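Local structure of Lmo2812 protein (Listeria monocytogenes EGD-e, 5ZQA) at residues M118-A123 and L193-K198; N213-S218 and Y235-T240; V98-I103 and R112-A117; F70-A75 and N79-D84. The protein is a penicillin-binding protein that probably acts as a serine D-Ala-D-Ala carboxypeptidase on peptidoglycan stem peptides in cell-wall metabolism. One frame throughout, in Å; residues are numbered along the deposited sequence.

Along the chain the order is contacts 4, 3, 1, 2, each closing before the next opens. Contacts 3 and 1 share helix 111-120, with centres about 10 Å apart; that helix leads into Ser122, a predicted active-site residue. Contact 4 joins helix 65-77, which starts at predicted catalytic Lys65, to the loop that follows it, and meets contact 3 through Trp83, Arg112 and Tyr115, centres about 17 Å apart. Contact 2 packs a loop on strand 236-243 of the five-stranded antiparallel sheet, about 11 Å between centres from contact 1 and about 26 Å from contact 4, on the opposite side of the chain's centre. Contact 1 sits between helical region and sheet, beside the probable catalytic cleft.

Contact 1: M118-A123 and L193-K198; sequences MLTMSA and LETTSK
Leu119 and Thr120, at the end of one helix, meet Thr195 and Thr196 of another through methyl groups and one hydroxyl, with no direct hydrogen bond between the segments. Leu119 leans across Thr196 at a slant, its CD1 resting 4.2 Å from Thr196 CG2. Thr196 can offer that methyl because its OG1 takes the position between backbone N and carbonyl carbon (chi1 62°), where it bonds to the backbone O of Asp223. Thr120 and Thr195 are set almost perpendicular to each other: Thr195 CG2 comes to 4.0 Å from Thr120 OG1, a methyl against a hydroxyl. That hydroxyl is also bonded to Ser116 O, one turn back. The polar link is indirect, through a single water lying 3.0 Å from Thr120 OG1, 2.8 Å from Thr195 O and 2.6 Å from Lys198 O. With two protons for three acceptors, it presumably shares them. Just beyond Thr120, Ser122 takes a positive phi and bonds to Ser62 and Lys226; it is the predicted serine of an SxN motif as in other penicillin-binding proteins. Met118 packs on Lys65, Thr68 and Ala69 of helix 65-77, Leu119 (near Lys65 and Lys226) and Thr120 face helix 192-196, and Thr196 rests on Leu225 of strand 222-230.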
loop_
_atom_site.group_PDB
_atom_site.type_symbol
_atom_site.label_atom_id
_atom_site.label_comp_id
_atom_site.label_asym_id
_atom_site.label_seq_id
_atom_site.Cartn_x
_atom_site.Cartn_y
_atom_site.Cartn_z
ATOM N N MET A 118 -1.122 1.479 -10.010
ATOM C CA MET A 118 -0.781 1.978 -8.686
ATOM C C MET A 118 -0.495 0.838 -7.707
ATOM O O MET A 118 0.524 0.849 -7.015
ATOM C CB MET A 118 -1.914 2.875 -8.183
ATOM C CG MET A 118 -1.756 3.349 -6.772
ATOM S SD MET A 118 -3.090 4.465 -6.313
ATOM C CE MET A 118 -4.420 3.298 -6.024
ATOM N N LEU A 119 -1.372 -0.160 -7.655
ATOM C CA LEU A 119 -1.238 -1.210 -6.645
ATOM C C LEU A 119 -0.193 -2.264 -7.004
ATOM O O LEU A 119 0.489 -2.787 -6.114
ATOM C CB LEU A 119 -2.587 -1.889 -6.403
ATOM C CG LEU A 119 -3.620 -1.069 -5.627
ATOM C CD1 LEU A 119 -4.876 -1.910 -5.458
ATOM C CD2 LEU A 119 -3.072 -0.627 -4.280
ATOM N N THR A 120 -0.053 -2.552 -8.298
ATOM C CA THR A 120 0.775 -3.668 -8.764
ATOM C C THR A 120 2.241 -3.269 -8.937
ATOM O O THR A 120 3.140 -3.879 -8.337
ATOM C CB THR A 120 0.221 -4.228 -10.096
ATOM O OG1 THR A 120 -1.115 -4.698 -9.888
ATOM C CG2 THR A 120 1.058 -5.381 -10.604
ATOM N N MET A 121 2.494 -2.233 -9.732
ATOM C CA MET A 121 3.871 -1.809 -10.002
ATOM C C MET A 121 4.276 -0.545 -9.254
ATOM O O MET A 121 5.395 -0.058 -9.423
ATOM C CB MET A 121 4.084 -1.593 -11.510
ATOM C CG MET A 121 3.285 -0.432 -12.111
ATOM S SD MET A 121 3.819 0.008 -13.771
ATOM C CE MET A 121 5.369 0.841 -13.420
ATOM N N SER A 122 3.362 -0.017 -8.443
ATOM C CA SER A 122 3.617 1.160 -7.613
ATOM C C SER A 122 3.841 2.397 -8.487
ATOM O O SER A 122 4.756 3.185 -8.262
ATOM C CB SER A 122 4.812 0.917 -6.691
ATOM O OG SER A 122 4.653 1.638 -5.481
ATOM N N ALA A 123 2.986 2.564 -9.488
ATOM C CA ALA A 123 3.112 3.694 -10.408
ATOM C C ALA A 123 2.674 5.002 -9.742
ATOM O O ALA A 123 1.491 5.203 -9.434
ATOM C CB ALA A 123 2.294 3.432 -11.677
ATOM N N LEU A 193 -8.052 -7.475 -2.757
ATOM C CA LEU A 193 -7.147 -8.613 -2.790
ATOM C C LEU A 193 -7.205 -9.338 -4.137
ATOM O O LEU A 193 -6.273 -10.053 -4.489
ATOM C CB LEU A 193 -7.462 -9.570 -1.641
ATOM C CG LEU A 193 -7.400 -8.935 -0.245
ATOM C CD1 LEU A 193 -7.836 -9.954 0.790
ATOM C CD2 LEU A 193 -5.999 -8.449 0.049
ATOM N N GLU A 194 -8.283 -9.142 -4.893
ATOM C CA GLU A 194 -8.358 -9.697 -6.238
ATOM C C GLU A 194 -7.255 -9.111 -7.113
ATOM O O GLU A 194 -6.739 -9.797 -8.001
ATOM C CB GLU A 194 -9.742 -9.445 -6.853
ATOM C CG GLU A 194 -10.844 -10.236 -6.145
ATOM C CD GLU A 194 -12.255 -9.891 -6.623
ATOM O OE1 GLU A 194 -12.410 -9.347 -7.738
ATOM O OE2 GLU A 194 -13.215 -10.178 -5.876
ATOM N N THR A 195 -6.875 -7.858 -6.855
ATOM C CA THR A 195 -5.810 -7.223 -7.619
ATOM C C THR A 195 -4.442 -7.497 -6.989
ATOM O O THR A 195 -3.502 -7.871 -7.687
ATOM C CB THR A 195 -6.037 -5.691 -7.751
ATOM O OG1 THR A 195 -7.256 -5.448 -8.463
ATOM C CG2 THR A 195 -4.897 -5.025 -8.505
ATOM N N THR A 196 -4.345 -7.357 -5.666
ATOM C CA THR A 196 -3.039 -7.459 -5.011
ATOM C C THR A 196 -2.516 -8.888 -4.946
ATOM O O THR A 196 -1.334 -9.095 -4.674
ATOM C CB THR A 196 -3.064 -6.857 -3.575
ATOM O OG1 THR A 196 -3.995 -7.573 -2.753
ATOM C CG2 THR A 196 -3.458 -5.372 -3.622
ATOM N N SER A 197 -3.362 -9.874 -5.228
ATOM C CA SER A 197 -2.902 -11.261 -5.222
ATOM C C SER A 197 -2.317 -11.690 -6.560
ATOM O O SER A 197 -1.796 -12.802 -6.672
ATOM C CB SER A 197 -4.040 -12.212 -4.853
ATOM O OG SER A 197 -5.041 -12.178 -5.855
ATOM N N LYS A 198 -2.395 -10.827 -7.572
ATOM C CA LYS A 198 -1.935 -11.196 -8.910
ATOM C C LYS A 198 -0.453 -10.859 -9.149
ATOM O O LYS A 198 -0.048 -9.697 -9.056
ATOM C CB LYS A 198 -2.792 -10.497 -9.969
ATOM C CG LYS A 198 -4.237 -10.974 -10.041
ATOM C CD LYS A 198 -4.970 -10.238 -11.161
ATOM C CE LYS A 198 -6.387 -10.752 -11.339
ATOM N NZ LYS A 198 -7.115 -9.982 -12.384
HETATM O O HOH W 1 -0.901 -7.287 -8.376
#

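Contact 2: N213-S218 and Y235-T240; sequences NDLLGS and YCFIGT
An Asx turn at Asn213, superposed on a type I beta turn from Asn213 to Leu216, lies against Phe237 of the antiparallel sheet. The strand of Phe237, 236-243, pairs with 222-230, which carries Lys226, a predicted substrate-binding residue in what looks like the K(T/S)G element of the penicillin-binding fold. The Asx turn closes through Leu215 N, which gives its hydrogen to Asn213 OD1 at 3.0 Å; the donor is tilted 29° out of the carbonyl plane. This bond probably limits rotation of the amide, so that its flat side is kept toward the ring. Asn213 CG is anti to its own backbone nitrogen (chi1 -177°), which swings the amide over to the strand. The ring meets it edge on: Phe237 CZ is 3.4 Å from Asn213 ND2 and 3.5 Å from both Asn213 CG and Asn213 OD1, so the outermost ring carbon sits over the flat side of the amide, the two planes 62° apart. Leu215 adds a looser apolar touch, its CD1 standing 4.4 Å from Phe237 CE2. On the helix 258-272 side, Phe262 packs edge-to-face with Phe237 and also touches Leu215, giving the turn and the strand a common neighbour. The strand's own backbone lies over one face of the Phe237 ring, with Gly239 N 3.7 Å above the ring plane, displaced toward the rim.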
loop_
_atom_site.group_PDB
_atom_site.type_symbol
_atom_site.label_atom_id
_atom_site.label_comp_id
_atom_site.label_asym_id
_atom_site.label_seq_id
_atom_site.Cartn_x
_atom_site.Cartn_y
_atom_site.Cartn_z
ATOM N N ASN A 213 5.293 -7.419 -5.354
ATOM C CA ASN A 213 5.186 -8.358 -4.233
ATOM C C ASN A 213 5.799 -9.704 -4.587
ATOM O O ASN A 213 5.138 -10.563 -5.176
ATOM C CB ASN A 213 3.720 -8.536 -3.823
ATOM C CG ASN A 213 3.548 -9.449 -2.615
ATOM O OD1 ASN A 213 4.490 -10.119 -2.169
ATOM N ND2 ASN A 213 2.332 -9.485 -2.083
ATOM N N ASP A 214 7.053 -9.896 -4.194
ATOM C CA ASP A 214 7.784 -11.112 -4.554
ATOM C C ASP A 214 7.347 -12.355 -3.777
ATOM O O ASP A 214 7.792 -13.454 -4.090
ATOM C CB ASP A 214 9.287 -10.903 -4.353
ATOM C CG ASP A 214 9.882 -9.916 -5.345
ATOM O OD1 ASP A 214 9.260 -9.672 -6.403
ATOM O OD2 ASP A 214 10.982 -9.393 -5.074
ATOM N N LEU A 215 6.498 -12.200 -2.764
ATOM C CA LEU A 215 6.097 -13.354 -1.956
ATOM C C LEU A 215 4.829 -14.041 -2.445
ATOM O O LEU A 215 4.414 -15.051 -1.879
ATOM C CB LEU A 215 5.908 -12.946 -0.491
ATOM C CG LEU A 215 7.183 -12.658 0.295
ATOM C CD1 LEU A 215 6.801 -12.150 1.692
ATOM C CD2 LEU A 215 8.045 -13.908 0.404
ATOM N N LEU A 216 4.192 -13.486 -3.472
ATOM C CA LEU A 216 3.030 -14.145 -4.045
ATOM C C LEU A 216 3.443 -15.507 -4.595
ATOM O O LEU A 216 4.374 -15.602 -5.391
ATOM C CB LEU A 216 2.399 -13.283 -5.144
ATOM C CG LEU A 216 1.786 -11.967 -4.664
ATOM C CD1 LEU A 216 1.427 -11.099 -5.874
ATOM C CD2 LEU A 216 0.557 -12.201 -3.784
ATOM N N GLY A 217 2.757 -16.557 -4.143
ATOM C CA GLY A 217 3.083 -17.914 -4.553
ATOM C C GLY A 217 4.187 -18.562 -3.732
ATOM O O GLY A 217 4.520 -19.731 -3.951
ATOM N N SER A 218 4.756 -17.811 -2.790
ATOM C CA SER A 218 5.826 -18.325 -1.930
ATOM C C SER A 218 5.375 -18.582 -0.496
ATOM O O SER A 218 5.943 -19.415 0.211
ATOM C CB SER A 218 7.001 -17.355 -1.921
ATOM O OG SER A 218 7.615 -17.315 -3.195
ATOM N N TYR A 235 13.274 -0.262 2.666
ATOM C CA TYR A 235 12.398 -1.199 1.969
ATOM C C TYR A 235 11.251 -1.629 2.873
ATOM O O TYR A 235 11.465 -2.143 3.970
ATOM C CB TYR A 235 13.206 -2.412 1.481
ATOM C CG TYR A 235 14.143 -2.055 0.346
ATOM C CD1 TYR A 235 15.433 -1.601 0.603
ATOM C CD2 TYR A 235 13.724 -2.148 -0.975
ATOM C CE1 TYR A 235 16.289 -1.258 -0.436
ATOM C CE2 TYR A 235 14.571 -1.811 -2.019
ATOM C CZ TYR A 235 15.851 -1.370 -1.740
ATOM O OH TYR A 235 16.706 -1.030 -2.770
ATOM N N CYS A 236 10.030 -1.406 2.396
ATOM C CA CYS A 236 8.833 -1.570 3.210
ATOM C C CYS A 236 7.866 -2.552 2.581
ATOM O O CYS A 236 7.812 -2.685 1.367
ATOM C CB CYS A 236 8.128 -0.224 3.399
ATOM S SG CYS A 236 9.151 1.071 4.171
ATOM N N PHE A 237 7.077 -3.231 3.408
ATOM C CA PHE A 237 6.044 -4.118 2.878
ATOM C C PHE A 237 4.946 -4.346 3.895
ATOM O O PHE A 237 5.221 -4.670 5.050
ATOM C CB PHE A 237 6.641 -5.473 2.452
ATOM C CG PHE A 237 5.637 -6.408 1.814
ATOM C CD1 PHE A 237 4.991 -6.055 0.641
ATOM C CD2 PHE A 237 5.343 -7.637 2.385
ATOM C CE1 PHE A 237 4.067 -6.911 0.041
ATOM C CE2 PHE A 237 4.418 -8.498 1.786
ATOM C CZ PHE A 237 3.782 -8.131 0.629
ATOM N N ILE A 238 3.700 -4.181 3.455
ATOM C CA ILE A 238 2.538 -4.623 4.214
ATOM C C ILE A 238 2.065 -5.920 3.579
ATOM O O ILE A 238 1.720 -5.949 2.400
ATOM C CB ILE A 238 1.408 -3.578 4.227
ATOM C CG1 ILE A 238 1.872 -2.330 4.972
ATOM C CG2 ILE A 238 0.158 -4.140 4.929
ATOM C CD1 ILE A 238 0.889 -1.162 4.931
ATOM N N GLY A 239 2.107 -6.999 4.358
ATOM C CA GLY A 239 1.652 -8.294 3.894
ATOM C C GLY A 239 0.325 -8.677 4.519
ATOM O O GLY A 239 -0.003 -8.216 5.601
ATOM N N THR A 240 -0.437 -9.525 3.836
ATOM C CA THR A 240 -1.616 -10.109 4.456
ATOM C C THR A 240 -1.824 -11.514 3.907
ATOM O O THR A 240 -1.519 -11.798 2.737
ATOM C CB THR A 240 -2.873 -9.226 4.268
ATOM O OG1 THR A 240 -3.947 -9.765 5.054
ATOM C CG2 THR A 240 -3.295 -9.121 2.807
#

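Contact 3: V98-I103 and R112-A117; sequences VSLYAI and RDLYSA
Ala117 N bonds to Asp113 O at 2.9 Å, a regular turn of helix 111-120, and that helix presents the Ala117 methyl to Leu100. Across the gap, Leu100 CD2 approaches Ala117 CB to 3.8 Å. The same branch reaches the next turn back, where Leu114 CD2 lies 4.3 Å from Leu100 CD2. One leucine methyl thus spans two positions on the helix surface, touching a small residue and the end of a larger one. Its course follows from chi1 179°, which puts Leu100 CG anti to the backbone nitrogen and carries the branch out from the first turn of helix 100-104. That turn is held at its start by Ser99, the N-cap residue: Ala102 N donates to Ser99 OG at 3.0 Å with an N-H...O angle of 152°. Asp125 adds to this, its carboxylate accepting from Leu100 N and Tyr101 N, so the amides at the helix start are taken up by side chains. The Asp113 carboxylate accepts from the backbone N of Asp204 and Lys205, tying helix 111-120 to the chain between strands 200-202 and 208-210, and Trp109 touches both Leu100 and Leu114. Polar bonds therefore set the position of each segment separately, while what passes between the two is purely apolar, a joint between the short helix and the helix that ends just before Ser122.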
loop_
_atom_site.group_PDB
_atom_site.type_symbol
_atom_site.label_atom_id
_atom_site.label_comp_id
_atom_site.label_asym_id
_atom_site.label_seq_id
_atom_site.Cartn_x
_atom_site.Cartn_y
_atom_site.Cartn_z
ATOM N N VAL A 98 9.096 5.760 -9.833
ATOM C CA VAL A 98 8.463 4.735 -10.651
ATOM C C VAL A 98 7.229 5.323 -11.322
ATOM O O VAL A 98 6.428 6.009 -10.685
ATOM C CB VAL A 98 8.073 3.507 -9.807
ATOM C CG1 VAL A 98 7.224 2.536 -10.603
ATOM C CG2 VAL A 98 9.327 2.812 -9.274
ATOM N N SER A 99 7.094 5.076 -12.619
ATOM C CA SER A 99 5.958 5.619 -13.330
ATOM C C SER A 99 5.484 4.717 -14.456
ATOM O O SER A 99 6.262 3.997 -15.104
ATOM C CB SER A 99 6.284 7.015 -13.867
ATOM O OG SER A 99 6.834 6.961 -15.164
ATOM N N LEU A 100 4.177 4.762 -14.668
ATOM C CA LEU A 100 3.548 3.988 -15.718
ATOM C C LEU A 100 3.930 4.552 -17.075
ATOM O O LEU A 100 4.146 3.798 -18.024
ATOM C CB LEU A 100 2.023 3.995 -15.533
ATOM C CG LEU A 100 1.185 3.237 -16.564
ATOM C CD1 LEU A 100 1.601 1.773 -16.649
ATOM C CD2 LEU A 100 -0.300 3.352 -16.245
ATOM N N TYR A 101 4.010 5.875 -17.172
ATOM C CA TYR A 101 4.327 6.487 -18.460
ATOM C C TYR A 101 5.717 6.086 -18.939
ATOM O O TYR A 101 5.906 5.833 -20.126
ATOM C CB TYR A 101 4.220 8.010 -18.389
ATOM C CG TYR A 101 4.460 8.664 -19.726
ATOM C CD1 TYR A 101 3.449 8.752 -20.660
ATOM C CD2 TYR A 101 5.710 9.162 -20.055
ATOM C CE1 TYR A 101 3.663 9.337 -21.894
ATOM C CE2 TYR A 101 5.934 9.759 -21.278
ATOM C CZ TYR A 101 4.909 9.838 -22.192
ATOM O OH TYR A 101 5.123 10.425 -23.423
ATOM N N ALA A 102 6.680 6.023 -18.023
ATOM C CA ALA A 102 8.069 5.765 -18.418
ATOM C C ALA A 102 8.203 4.445 -19.152
ATOM O O ALA A 102 8.947 4.355 -20.126
ATOM C CB ALA A 102 8.991 5.794 -17.202
ATOM N N ILE A 103 7.469 3.423 -18.722
ATOM C CA ILE A 103 7.628 2.112 -19.344
ATOM C C ILE A 103 6.626 1.822 -20.468
ATOM O O ILE A 103 6.758 0.812 -21.159
ATOM C CB ILE A 103 7.539 0.976 -18.294
ATOM C CG1 ILE A 103 6.148 0.910 -17.671
ATOM C CG2 ILE A 103 8.609 1.163 -17.210
ATOM C CD1 ILE A 103 5.904 -0.345 -16.841
ATOM N N ARG A 112 -9.624 1.929 -14.081
ATOM C CA ARG A 112 -9.280 0.550 -13.752
ATOM C C ARG A 112 -7.783 0.293 -13.909
ATOM O O ARG A 112 -7.124 -0.221 -12.998
ATOM C CB ARG A 112 -10.072 -0.418 -14.634
ATOM C CG ARG A 112 -9.574 -1.858 -14.628
ATOM C CD ARG A 112 -9.633 -2.499 -13.253
ATOM N NE ARG A 112 -11.012 -2.652 -12.795
ATOM C CZ ARG A 112 -11.361 -3.046 -11.577
ATOM N NH1 ARG A 112 -10.431 -3.331 -10.665
ATOM N NH2 ARG A 112 -12.650 -3.138 -11.273
ATOM N N ASP A 113 -7.238 0.679 -15.061
ATOM C CA ASP A 113 -5.835 0.389 -15.335
ATOM C C ASP A 113 -4.911 1.231 -14.452
ATOM O O ASP A 113 -3.850 0.764 -14.048
ATOM C CB ASP A 113 -5.504 0.627 -16.805
ATOM C CG ASP A 113 -6.008 -0.485 -17.709
ATOM O OD1 ASP A 113 -6.454 -1.540 -17.204
ATOM O OD2 ASP A 113 -5.924 -0.310 -18.941
ATOM N N LEU A 114 -5.318 2.462 -14.142
ATOM C CA LEU A 114 -4.527 3.317 -13.258
ATOM C C LEU A 114 -4.483 2.738 -11.847
ATOM O O LEU A 114 -3.428 2.701 -11.213
ATOM C CB LEU A 114 -5.102 4.726 -13.232
ATOM C CG LEU A 114 -4.988 5.486 -14.555
ATOM C CD1 LEU A 114 -5.823 6.747 -14.477
ATOM C CD2 LEU A 114 -3.536 5.827 -14.850
ATOM N N TYR A 115 -5.641 2.296 -11.369
ATOM C CA TYR A 115 -5.744 1.605 -10.083
ATOM C C TYR A 115 -4.864 0.349 -10.054
ATOM O O TYR A 115 -4.106 0.139 -9.099
ATOM C CB TYR A 115 -7.224 1.295 -9.824
ATOM C CG TYR A 115 -7.538 0.319 -8.716
ATOM C CD1 TYR A 115 -7.722 -1.028 -8.995
ATOM C CD2 TYR A 115 -7.729 0.755 -7.413
ATOM C CE1 TYR A 115 -8.032 -1.935 -8.004
ATOM C CE2 TYR A 115 -8.050 -0.143 -6.410
ATOM C CZ TYR A 115 -8.200 -1.486 -6.714
ATOM O OH TYR A 115 -8.520 -2.394 -5.728
ATOM N N SER A 116 -4.920 -0.464 -11.109
ATOM C CA SER A 116 -4.060 -1.644 -11.169
ATOM C C SER A 116 -2.583 -1.264 -11.150
ATOM O O SER A 116 -1.803 -1.884 -10.436
ATOM C CB SER A 116 -4.351 -2.474 -12.420
ATOM O OG SER A 116 -5.692 -2.930 -12.414
ATOM N N ALA A 117 -2.200 -0.262 -11.940
ATOM C CA ALA A 117 -0.797 0.155 -12.015
ATOM C C ALA A 117 -0.296 0.682 -10.673
ATOM O O ALA A 117 0.813 0.361 -10.238
ATOM C CB ALA A 117 -0.612 1.211 -13.111
#

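Contact 4: F70-A75 and N79-D84; sequences FLVLEA and NELSWD. With MG (magnesium ion), chain B.
The indole of Trp83 meets Leu73 at its rim: Leu73 CD2 lies in the ring plane, 3.7 Å from both Trp83 CZ2 and Trp83 CH2. Arg112 covers one face in a cation-pi contact, and Val72 CG1 comes obliquely from the other side of the ring plane, 4.1 Å from Trp83 CH2. Tyr115 turns its own face to a further part of the indole edge. Val72 CG1, anti to its backbone N (chi1 167°), also touches Leu81 CD2 at 3.8 Å. Nearer the helix end, Ala75 CB and Leu81 CB come within 3.6 Å of each other, methyl against methylene. What brings the chain back so closely is a Schellman motif that ends helix 65-77. Asn79, with positive phi, is its C-prime residue; Glu80 N donates to Ala75 O at 2.8 Å and 160°, and Asn79 N to Val76 O. The loop then runs on past the helix so that Leu81 and Trp83 close over Val72, Leu73 and Ala75, beside helix 111-120. Glu74, on the same helix, points to a magnesium ion. A bend at chi2 (-76°) sets its carboxylate so that Glu74 OE1 binds the magnesium at 2.1 Å, together with four waters. One of these waters also donates to Glu74 OE2, which accepts from His189 NE2 as well, so the carboxylate is gripped at both oxygens. His189 and Glu191 hold a second magnesium, about 4 Å from the side chain of Leu73.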
loop_
_atom_site.group_PDB
_atom_site.type_symbol
_atom_site.label_atom_id
_atom_site.label_comp_id
_atom_site.label_asym_id
_atom_site.label_seq_id
_atom_site.Cartn_x
_atom_site.Cartn_y
_atom_site.Cartn_z
ATOM N N PHE A 70 -8.230 3.068 -1.225
ATOM C CA PHE A 70 -9.454 3.103 -0.423
ATOM C C PHE A 70 -10.418 4.156 -0.948
ATOM O O PHE A 70 -11.606 3.884 -1.135
ATOM C CB PHE A 70 -9.135 3.370 1.060
ATOM C CG PHE A 70 -10.336 3.275 1.958
ATOM C CD1 PHE A 70 -10.751 2.053 2.449
ATOM C CD2 PHE A 70 -11.076 4.405 2.277
ATOM C CE1 PHE A 70 -11.866 1.958 3.272
ATOM C CE2 PHE A 70 -12.185 4.313 3.091
ATOM C CZ PHE A 70 -12.577 3.085 3.586
ATOM N N LEU A 71 -9.895 5.343 -1.224
ATOM C CA LEU A 71 -10.734 6.437 -1.684
ATOM C C LEU A 71 -11.265 6.237 -3.116
ATOM O O LEU A 71 -12.394 6.644 -3.420
ATOM C CB LEU A 71 -9.968 7.759 -1.556
ATOM C CG LEU A 71 -9.831 8.169 -0.085
ATOM C CD1 LEU A 71 -8.891 9.359 0.069
ATOM C CD2 LEU A 71 -11.189 8.489 0.540
ATOM N N VAL A 72 -10.480 5.601 -3.981
ATOM C CA VAL A 72 -10.955 5.220 -5.306
ATOM C C VAL A 72 -12.108 4.236 -5.201
ATOM O O VAL A 72 -13.153 4.416 -5.837
ATOM C CB VAL A 72 -9.817 4.609 -6.142
ATOM C CG1 VAL A 72 -10.355 3.931 -7.387
ATOM C CG2 VAL A 72 -8.802 5.702 -6.499
ATOM N N LEU A 73 -11.933 3.223 -4.361
ATOM C CA LEU A 73 -12.945 2.178 -4.208
ATOM C C LEU A 73 -14.227 2.733 -3.567
ATOM O O LEU A 73 -15.341 2.362 -3.974
ATOM C CB LEU A 73 -12.373 1.022 -3.392
ATOM C CG LEU A 73 -11.266 0.278 -4.143
ATOM C CD1 LEU A 73 -10.511 -0.655 -3.213
ATOM C CD2 LEU A 73 -11.832 -0.494 -5.323
ATOM N N GLU A 74 -14.080 3.638 -2.596
ATOM C CA GLU A 74 -15.240 4.342 -2.028
ATOM C C GLU A 74 -15.995 5.124 -3.110
ATOM O O GLU A 74 -17.220 5.059 -3.205
ATOM C CB GLU A 74 -14.811 5.308 -0.912
ATOM C CG GLU A 74 -14.301 4.630 0.350
ATOM C CD GLU A 74 -15.428 4.046 1.174
ATOM O OE1 GLU A 74 -16.214 4.837 1.746
ATOM O OE2 GLU A 74 -15.552 2.803 1.226
ATOM N N ALA A 75 -15.252 5.842 -3.942
ATOM C CA ALA A 75 -15.859 6.668 -4.988
ATOM C C ALA A 75 -16.659 5.820 -5.962
ATOM O O ALA A 75 -17.768 6.197 -6.361
ATOM C CB ALA A 75 -14.790 7.463 -5.733
ATOM N N ASN A 79 -20.954 5.865 -6.403
ATOM C CA ASN A 79 -21.460 6.346 -7.690
ATOM C C ASN A 79 -20.835 7.690 -8.077
ATOM O O ASN A 79 -21.471 8.528 -8.726
ATOM C CB ASN A 79 -22.995 6.434 -7.640
ATOM C CG ASN A 79 -23.642 6.360 -9.015
ATOM O OD1 ASN A 79 -23.041 5.889 -9.975
ATOM N ND2 ASN A 79 -24.887 6.825 -9.106
ATOM N N GLU A 80 -19.571 7.875 -7.705
ATOM C CA GLU A 80 -18.869 9.136 -7.916
ATOM C C GLU A 80 -17.700 8.990 -8.888
ATOM O O GLU A 80 -17.009 9.965 -9.180
ATOM C CB GLU A 80 -18.343 9.689 -6.583
ATOM C CG GLU A 80 -19.428 10.096 -5.601
ATOM C CD GLU A 80 -18.926 10.240 -4.168
ATOM O OE1 GLU A 80 -17.758 9.883 -3.884
ATOM O OE2 GLU A 80 -19.717 10.706 -3.317
ATOM N N LEU A 81 -17.472 7.766 -9.356
ATOM C CA LEU A 81 -16.330 7.440 -10.207
ATOM C C LEU A 81 -16.652 6.167 -10.970
ATOM O O LEU A 81 -17.232 5.242 -10.403
ATOM C CB LEU A 81 -15.060 7.261 -9.365
ATOM C CG LEU A 81 -13.735 6.967 -10.080
ATOM C CD1 LEU A 81 -13.210 8.195 -10.800
ATOM C CD2 LEU A 81 -12.695 6.445 -9.090
ATOM N N SER A 82 -16.303 6.125 -12.255
ATOM C CA SER A 82 -16.504 4.926 -13.057
ATOM C C SER A 82 -15.173 4.313 -13.464
ATOM O O SER A 82 -14.217 5.028 -13.752
ATOM C CB SER A 82 -17.335 5.249 -14.300
ATOM O OG SER A 82 -18.646 5.634 -13.928
ATOM N N TRP A 83 -15.117 2.983 -13.483
ATOM C CA TRP A 83 -13.894 2.285 -13.841
ATOM C C TRP A 83 -13.442 2.568 -15.281
ATOM O O TRP A 83 -12.261 2.410 -15.597
ATOM C CB TRP A 83 -14.072 0.777 -13.653
ATOM C CG TRP A 83 -14.105 0.309 -12.225
ATOM C CD1 TRP A 83 -15.140 -0.319 -11.595
ATOM C CD2 TRP A 83 -13.054 0.410 -11.260
ATOM N NE1 TRP A 83 -14.798 -0.622 -10.298
ATOM C CE2 TRP A 83 -13.521 -0.180 -10.067
ATOM C CE3 TRP A 83 -11.763 0.938 -11.286
ATOM C CZ2 TRP A 83 -12.748 -0.248 -8.912
ATOM C CZ3 TRP A 83 -10.994 0.865 -10.136
ATOM C CH2 TRP A 83 -11.488 0.272 -8.965
ATOM N N ASP A 84 -14.368 2.983 -16.146
ATOM C CA ASP A 84 -14.014 3.190 -17.551
ATOM C C ASP A 84 -13.704 4.644 -17.907
ATOM O O ASP A 84 -13.470 4.949 -19.077
ATOM C CB ASP A 84 -15.136 2.680 -18.464
ATOM C CG ASP A 84 -16.391 3.522 -18.372
ATOM O OD1 ASP A 84 -16.629 4.128 -17.307
ATOM O OD2 ASP A 84 -17.145 3.570 -19.373
HETATM MG MG MG B . -18.187 4.404 2.461
HETATM O O HOH W 2 -17.476 2.448 2.829
HETATM O O HOH W 3 -18.807 3.776 0.511
HETATM O O HOH W 4 -17.466 5.189 4.243
HETATM O O HOH W 5 -18.851 6.199 2.027
#